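Local coordinates for protein MJ1225 (Methanocaldococcus jannaschii, PDB 3KH5) that binds AMP and ADP through its CBS domains and is probably an archaeal counterpart of the nucleotide-sensing gamma subunit of AMP-activated protein kinase, at residues S129-E133 with R134-R138; A101-D104 with E105-T109. All blocks are in the same frame, centred on the assembly; numbering follows the deposited sequence.

Interaction 1: residues S129-E133 with R134-R138. With ADP (adenosine-5'-diphosphate), chain B.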
ATOM      1  N   SER A 129     -19.260   2.097  -2.400  1.00 39.92           N
ATOM      2  CA  SER A 129     -18.135   2.159  -3.324  1.00 39.09           C
ATOM      3  C   SER A 129     -16.831   2.309  -2.540  1.00 38.51           C
ATOM      4  O   SER A 129     -16.756   1.938  -1.367  1.00 38.30           O
ATOM      5  CB  SER A 129     -18.312   3.331  -4.297  1.00 39.10           C
ATOM      6  OG  SER A 129     -17.402   3.229  -5.381  1.00 39.31           O
ATOM      7  N   LEU A 130     -15.812   2.856  -3.201  1.00 37.96           N
ATOM      8  CA  LEU A 130     -14.512   3.129  -2.601  1.00 37.57           C
ATOM      9  C   LEU A 130     -13.808   4.189  -3.438  1.00 37.22           C
ATOM     10  O   LEU A 130     -13.892   4.177  -4.668  1.00 37.39           O
ATOM     11  CB  LEU A 130     -13.654   1.862  -2.544  1.00 37.57           C
ATOM     12  CG  LEU A 130     -12.266   1.990  -1.902  1.00 37.62           C
ATOM     13  CD1 LEU A 130     -12.232   1.276  -0.558  1.00 37.74           C
ATOM     14  CD2 LEU A 130     -11.232   1.386  -2.829  1.00 37.92           C
ATOM     15  N   ILE A 131     -13.125   5.105  -2.760  1.00 36.60           N
ATOM     16  CA  ILE A 131     -12.325   6.141  -3.415  1.00 35.90           C
ATOM     17  C   ILE A 131     -10.888   6.084  -2.888  1.00 35.36           C
ATOM     18  O   ILE A 131     -10.665   5.852  -1.700  1.00 35.20           O
ATOM     19  CB  ILE A 131     -12.937   7.558  -3.205  1.00 35.98           C
ATOM     20  CG1 ILE A 131     -12.209   8.628  -4.029  1.00 36.23           C
ATOM     21  CG2 ILE A 131     -12.970   7.950  -1.733  1.00 35.73           C
ATOM     22  CD1 ILE A 131     -12.873   8.941  -5.351  1.00 37.00           C
ATOM     23  N   THR A 132      -9.922   6.285  -3.780  1.00 34.74           N
ATOM     24  CA  THR A 132      -8.515   6.296  -3.397  1.00 34.19           C
ATOM     25  C   THR A 132      -7.911   7.606  -3.872  1.00 33.88           C
ATOM     26  O   THR A 132      -8.549   8.351  -4.622  1.00 33.85           O
ATOM     27  CB  THR A 132      -7.735   5.134  -4.044  1.00 34.14           C
ATOM     28  OG1 THR A 132      -7.632   5.355  -5.457  1.00 34.00           O
ATOM     29  CG2 THR A 132      -8.421   3.794  -3.786  1.00 34.02           C
ATOM     30  N   GLU A 133      -6.682   7.883  -3.439  1.00 33.38           N
ATOM     31  CA  GLU A 133      -5.958   9.088  -3.851  1.00 32.93           C
ATOM     32  C   GLU A 133      -5.757   9.176  -5.372  1.00 32.86           C
ATOM     33  O   GLU A 133      -5.894  10.256  -5.954  1.00 32.54           O
ATOM     34  CB  GLU A 133      -4.615   9.177  -3.127  1.00 32.94           C
ATOM     35  CG  GLU A 133      -4.732   9.404  -1.625  1.00 32.76           C
ATOM     36  CD  GLU A 133      -3.404   9.260  -0.909  1.00 32.83           C
ATOM     37  OE1 GLU A 133      -3.095  10.119  -0.056  1.00 33.36           O
ATOM     38  OE2 GLU A 133      -2.669   8.292  -1.201  1.00 33.08           O
ATOM     39  N   ARG A 134      -5.448   8.038  -5.999  1.00 32.76           N
ATOM     40  CA  ARG A 134      -5.286   7.944  -7.457  1.00 33.07           C
ATOM     41  C   ARG A 134      -6.562   8.364  -8.194  1.00 32.90           C
ATOM     42  O   ARG A 134      -6.493   9.089  -9.187  1.00 32.73           O
ATOM     43  CB  ARG A 134      -4.874   6.518  -7.871  1.00 33.16           C
ATOM     44  CG  ARG A 134      -4.355   6.382  -9.317  1.00 34.95           C
ATOM     45  CD  ARG A 134      -3.415   5.176  -9.522  1.00 37.49           C
ATOM     46  NE  ARG A 134      -2.425   5.056  -8.449  1.00 39.36           N
ATOM     47  CZ  ARG A 134      -2.141   3.937  -7.782  1.00 40.11           C
ATOM     48  NH1 ARG A 134      -2.744   2.789  -8.097  1.00 40.53           N
ATOM     49  NH2 ARG A 134      -1.230   3.961  -6.812  1.00 40.32           N
ATOM     50  N   ASP A 135      -7.714   7.898  -7.702  1.00 33.12           N
ATOM     51  CA  ASP A 135      -9.019   8.235  -8.286  1.00 33.61           C
ATOM     52  C   ASP A 135      -9.204   9.748  -8.348  1.00 33.63           C
ATOM     53  O   ASP A 135      -9.705  10.286  -9.340  1.00 33.70           O
ATOM     54  CB  ASP A 135     -10.164   7.651  -7.448  1.00 33.72           C
ATOM     55  CG  ASP A 135     -10.289   6.140  -7.559  1.00 34.56           C
ATOM     56  OD1 ASP A 135      -9.844   5.549  -8.568  1.00 35.76           O
ATOM     57  OD2 ASP A 135     -10.864   5.539  -6.623  1.00 35.17           O
ATOM     58  N   VAL A 136      -8.803  10.421  -7.269  1.00 33.66           N
ATOM     59  CA  VAL A 136      -8.929  11.874  -7.145  1.00 33.59           C
ATOM     60  C   VAL A 136      -7.930  12.614  -8.038  1.00 33.91           C
ATOM     61  O   VAL A 136      -8.302  13.560  -8.737  1.00 33.72           O
ATOM     62  CB  VAL A 136      -8.789  12.342  -5.669  1.00 33.57           C
ATOM     63  CG1 VAL A 136      -8.883  13.860  -5.562  1.00 33.49           C
ATOM     64  CG2 VAL A 136      -9.858  11.695  -4.798  1.00 33.01           C
ATOM     65  N   ILE A 137      -6.671  12.187  -8.013  1.00 34.34           N
ATOM     66  CA  ILE A 137      -5.652  12.799  -8.858  1.00 35.12           C
ATOM     67  C   ILE A 137      -6.033  12.662 -10.334  1.00 36.15           C
ATOM     68  O   ILE A 137      -5.873  13.608 -11.114  1.00 36.20           O
ATOM     69  CB  ILE A 137      -4.257  12.182  -8.607  1.00 34.94           C
ATOM     70  CG1 ILE A 137      -3.771  12.524  -7.192  1.00 34.75           C
ATOM     71  CG2 ILE A 137      -3.248  12.686  -9.648  1.00 34.23           C
ATOM     72  CD1 ILE A 137      -2.501  11.804  -6.775  1.00 34.68           C
ATOM     73  N   ARG A 138      -6.536  11.482 -10.702  1.00 37.44           N
ATOM     74  CA  ARG A 138      -7.010  11.208 -12.059  1.00 38.97           C
ATOM     75  C   ARG A 138      -8.138  12.163 -12.439  1.00 39.54           C
ATOM     76  O   ARG A 138      -8.162  12.687 -13.555  1.00 39.71           O
ATOM     77  CB  ARG A 138      -7.465   9.747 -12.197  1.00 39.15           C
ATOM     78  CG  ARG A 138      -7.760   9.299 -13.630  1.00 40.92           C
ATOM     79  CD  ARG A 138      -8.094   7.809 -13.718  1.00 43.85           C
ATOM     80  NE  ARG A 138      -6.904   6.961 -13.622  1.00 46.08           N
ATOM     81  CZ  ARG A 138      -6.617   6.161 -12.597  1.00 47.27           C
ATOM     82  NH1 ARG A 138      -7.438   6.076 -11.556  1.00 47.86           N
ATOM     83  NH2 ARG A 138      -5.506   5.436 -12.615  1.00 47.76           N
TER
HETATM   84  PB  ADP B 281      -4.556   0.339  -3.291  1.00 83.89           P
HETATM   85  O1B ADP B 281      -4.897  -0.877  -4.066  1.00 84.21           O
HETATM   86  O2B ADP B 281      -2.955   0.613  -3.282  1.00 84.09           O
HETATM   87  O3B ADP B 281      -4.939   0.222  -1.741  1.00 84.15           O
HETATM   88  PA  ADP B 281      -4.586   2.414  -5.127  1.00 80.80           P
HETATM   89  O1A ADP B 281      -3.614   1.631  -5.955  1.00 81.06           O
HETATM   90  O2A ADP B 281      -5.513   3.571  -5.832  1.00 80.96           O
HETATM   91  O3A ADP B 281      -5.272   1.672  -3.838  1.00 82.53           O
HETATM   92  O5' ADP B 281      -5.767   1.493  -5.823  1.00 78.64           O
HETATM   93  C5' ADP B 281      -5.664   0.783  -7.098  1.00 74.75           C
HETATM   94  C4' ADP B 281      -6.829   1.130  -8.076  1.00 71.65           C
HETATM   95  O4' ADP B 281      -7.906   0.139  -8.102  1.00 69.44           O
HETATM   96  C3' ADP B 281      -7.446   2.462  -7.644  1.00 70.50           C
HETATM   97  O3' ADP B 281      -7.599   3.334  -8.783  1.00 70.79           O
HETATM   98  C2' ADP B 281      -8.801   2.116  -7.031  1.00 68.86           C
HETATM   99  O2' ADP B 281      -9.778   2.946  -7.663  1.00 68.90           O
HETATM  100  C1' ADP B 281      -9.073   0.639  -7.373  1.00 66.97           C
HETATM  101  N9  ADP B 281      -9.324  -0.302  -6.207  1.00 63.11           N
HETATM  102  C8  ADP B 281      -8.593  -0.404  -5.092  1.00 61.60           C
HETATM  103  N7  ADP B 281      -9.107  -1.348  -4.300  1.00 60.07           N
HETATM  104  C5  ADP B 281     -10.172  -1.861  -4.911  1.00 59.32           C
HETATM  105  C6  ADP B 281     -11.094  -2.856  -4.583  1.00 58.01           C
HETATM  106  N6  ADP B 281     -11.003  -3.516  -3.430  1.00 56.86           N
HETATM  107  N1  ADP B 281     -12.084  -3.141  -5.452  1.00 57.88           N
HETATM  108  C2  ADP B 281     -12.189  -2.487  -6.604  1.00 58.58           C
HETATM  109  N3  ADP B 281     -11.324  -1.536  -6.943  1.00 59.51           N
HETATM  110  C4  ADP B 281     -10.311  -1.197  -6.122  1.00 60.67           C

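Interaction 2: residues A101-D104 with E105-T109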
ATOM      1  N   ALA A 101     -20.590  12.578   0.686  1.00 49.45           N
ATOM      2  CA  ALA A 101     -19.338  13.306   0.893  1.00 48.87           C
ATOM      3  C   ALA A 101     -18.861  13.940  -0.409  1.00 48.55           C
ATOM      4  O   ALA A 101     -19.038  13.359  -1.485  1.00 48.50           O
ATOM      5  CB  ALA A 101     -18.273  12.368   1.435  1.00 48.84           C
ATOM      6  N   ASP A 102     -18.260  15.125  -0.311  0.50 48.34           N
ATOM      7  CA  ASP A 102     -17.668  15.771  -1.478  0.50 48.14           C
ATOM      8  C   ASP A 102     -16.164  15.530  -1.522  0.50 48.00           C
ATOM      9  O   ASP A 102     -15.573  15.044  -0.554  0.50 47.99           O
ATOM     10  CB  ASP A 102     -17.970  17.278  -1.507  0.50 48.14           C
ATOM     11  CG  ASP A 102     -16.996  18.086  -0.670  0.50 48.17           C
ATOM     12  OD1 ASP A 102     -16.634  17.624   0.436  0.50 47.94           O
ATOM     13  OD2 ASP A 102     -16.604  19.188  -1.115  0.50 48.40           O
ATOM     14  N   ILE A 103     -15.568  15.877  -2.660  1.00 47.87           N
ATOM     15  CA  ILE A 103     -14.128  15.728  -2.907  1.00 47.54           C
ATOM     16  C   ILE A 103     -13.197  16.388  -1.874  1.00 46.96           C
ATOM     17  O   ILE A 103     -12.141  15.836  -1.541  1.00 46.83           O
ATOM     18  CB  ILE A 103     -13.809  16.281  -4.320  1.00 47.69           C
ATOM     19  CG1 ILE A 103     -12.652  15.513  -4.969  1.00 48.00           C
ATOM     20  CG2 ILE A 103     -13.581  17.811  -4.292  1.00 47.75           C
ATOM     21  CD1 ILE A 103     -12.428  15.874  -6.480  1.00 48.45           C
ATOM     22  N   ASP A 104     -13.595  17.571  -1.396  1.00 46.24           N
ATOM     23  CA  ASP A 104     -12.859  18.324  -0.378  1.00 45.54           C
ATOM     24  C   ASP A 104     -12.680  17.470   0.855  1.00 44.64           C
ATOM     25  O   ASP A 104     -11.578  17.371   1.402  1.00 44.48           O
ATOM     26  CB  ASP A 104     -13.623  19.591   0.024  1.00 45.89           C
ATOM     27  CG  ASP A 104     -13.295  20.786  -0.848  1.00 46.85           C
ATOM     28  OD1 ASP A 104     -12.918  20.601  -2.025  1.00 47.80           O
ATOM     29  OD2 ASP A 104     -13.425  21.925  -0.350  1.00 47.88           O
ATOM     30  N   GLU A 105     -13.774  16.855   1.290  1.00 43.61           N
ATOM     31  CA  GLU A 105     -13.731  15.984   2.443  1.00 42.79           C
ATOM     32  C   GLU A 105     -12.771  14.812   2.211  1.00 41.87           C
ATOM     33  O   GLU A 105     -11.948  14.514   3.077  1.00 41.74           O
ATOM     34  CB  GLU A 105     -15.124  15.480   2.794  1.00 42.91           C
ATOM     35  CG  GLU A 105     -15.213  14.925   4.202  1.00 44.34           C
ATOM     36  CD  GLU A 105     -16.486  14.150   4.447  1.00 46.09           C
ATOM     37  OE1 GLU A 105     -17.362  14.134   3.559  1.00 46.85           O
ATOM     38  OE2 GLU A 105     -16.617  13.552   5.534  1.00 46.78           O
ATOM     39  N   ALA A 106     -12.872  14.163   1.051  1.00 40.90           N
ATOM     40  CA  ALA A 106     -12.002  13.030   0.719  1.00 40.17           C
ATOM     41  C   ALA A 106     -10.535  13.431   0.800  1.00 39.72           C
ATOM     42  O   ALA A 106      -9.723  12.725   1.403  1.00 39.64           O
ATOM     43  CB  ALA A 106     -12.331  12.483  -0.662  1.00 40.09           C
ATOM     44  N   ILE A 107     -10.215  14.577   0.205  1.00 39.28           N
ATOM     45  CA  ILE A 107      -8.858  15.113   0.216  1.00 38.95           C
ATOM     46  C   ILE A 107      -8.356  15.385   1.636  1.00 38.93           C
ATOM     47  O   ILE A 107      -7.245  14.979   1.986  1.00 38.66           O
ATOM     48  CB  ILE A 107      -8.728  16.359  -0.698  1.00 38.94           C
ATOM     49  CG1 ILE A 107      -8.793  15.930  -2.171  1.00 38.87           C
ATOM     50  CG2 ILE A 107      -7.419  17.101  -0.431  1.00 38.85           C
ATOM     51  CD1 ILE A 107      -9.048  17.064  -3.157  1.00 38.85           C
ATOM     52  N   GLU A 108      -9.171  16.050   2.453  1.00 38.98           N
ATOM     53  CA  GLU A 108      -8.785  16.312   3.839  1.00 39.28           C
ATOM     54  C   GLU A 108      -8.578  15.012   4.622  1.00 38.74           C
ATOM     55  O   GLU A 108      -7.691  14.929   5.474  1.00 38.65           O
ATOM     56  CB  GLU A 108      -9.816  17.199   4.539  1.00 39.66           C
ATOM     57  CG  GLU A 108      -9.341  17.751   5.880  1.00 41.87           C
ATOM     58  CD  GLU A 108     -10.390  18.594   6.582  1.00 44.51           C
ATOM     59  OE1 GLU A 108     -10.021  19.645   7.148  1.00 45.44           O
ATOM     60  OE2 GLU A 108     -11.582  18.215   6.570  1.00 45.45           O
ATOM     61  N   THR A 109      -9.402  14.008   4.325  1.00 38.32           N
ATOM     62  CA  THR A 109      -9.298  12.696   4.959  1.00 37.92           C
ATOM     63  C   THR A 109      -7.966  12.040   4.603  1.00 37.30           C
ATOM     64  O   THR A 109      -7.243  11.584   5.490  1.00 37.36           O
ATOM     65  CB  THR A 109     -10.481  11.784   4.556  1.00 38.09           C
ATOM     66  OG1 THR A 109     -11.702  12.341   5.056  1.00 38.48           O
ATOM     67  CG2 THR A 109     -10.316  10.377   5.119  1.00 38.22           C
TER
HETATM   68  O   HOH W   1     -18.447  16.334   2.634  1.00 51.37           O

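Interaction 1: residues S129-E133 with R134-R138
Asp135 reaches back over the first turn of helix 133-140 to Thr132, the last residue of strand 127-132. Its CB lies 3.7 Å from Ile131 CD1, a van der Waals contact at the root of the side chain. With CG beside the backbone N (chi1 -72°), the carboxylate is turned toward the strand end. There OD2 accepts from Thr132 N at 3.1 Å (N-H...O 147°), the donor standing 41° out of the carboxylate plane. OD1 accepts a hydrogen bond from ADP O3' at 3.2 Å, and ADP O2' lies close to both carboxylate oxygens, 2.8 Å from OD1. In the reverse direction, Thr132 OG1 accepts a weak bond from Asp135 N at 3.4 Å while donating to ADP O2A at 2.8 Å, so one hydroxyl serves both helix end and alpha phosphate. Arg134 NH1 approaches ADP O1A at 2.6 Å, a weak bond by its angle, and its NE is salt-bridged to Glu272. Ile131 CG1 packs against Val136 CG2 at 3.9 Å. The reciprocal Thr132-Asp135 bonds, one of them weak, form a capping box built into the nucleotide site of a CBS domain; Asp135 also holds the ribose, and Thr132 the alpha phosphate.

Interaction 2: residues A101-D104 with E105-T109
An N-cap opens helix 103-112, where Asp102 meets the backbone of Glu105 at the start of the helix in a beta-alpha-beta unit of the CBS fold. Asp102 CG sits between its own N and carbonyl carbon (chi1 84°), which swings the carboxylate over the first-turn N-H groups. OD1 accepts from Glu105 N at 3.1 Å; the N-H...O angle of 160° is fairly straight, although the donor stands 45° out of the carboxylate plane. OD2 adds a weak bond from Asp104 N at 3.4 Å. Asp102 was modelled in two conformers; these bonds are those of one, and whether the other keeps them is not established. Its backbone O is engaged as well, taking Ala106 N at 3.3 Å, and Ile103 O receives Ile107 N at 2.9 Å in the regular helical pattern.

The extended side chain of Glu105 turns back beside the cap, and its carboxylate is linked to Asp102 through water. This water accepts from Asp102 N at 3.2 Å and donates to Glu105 OE1 at 2.6 Å, though a crystal neighbour touching Glu105 may also influence its placement. One turn on, Glu105 O is gripped twice by Thr109, by N and by OG1, the hydroxyl at 2.9 Å and above the carbonyl plane.

The buried flank carries Ile103 and Ile107, whose CG1 and CD1 come loosely together at 4.3 Å. Both isoleucines lean on Leu140 of helix 133-140, while Glu105, Ala106 and Thr109 lie against Leu97 of strand 97-98. Backbone bonds from Ala101 to Val5 and from Ile103 to Val3 tie the helix start to the N-terminal segment of the chain.

How the interactions relate
Interaction 2 closes before interaction 1 opens, and both belong to the second CBS domain, their centres about 11 Å apart on the same side of the chain's centre. Between them along the chain runs strand 117-121, which pairs in parallel with strand 97-98 and antiparallel with strand 127-132. Each contact starts a helix by a side-chain cap, and the helices, 103-112 and 133-140, pack directly: Val136 CG1 lies 4.0 Å from Ile107 CG1 and 4.2 Å from Ile103 CG1. Interaction 1 meets the bound ADP, whereas interaction 2 lies farther from the chain's centre. Val136, one residue past the ribose-binding Asp135, thus packs the ADP-binding helix against helix 103-112, inside one CBS domain.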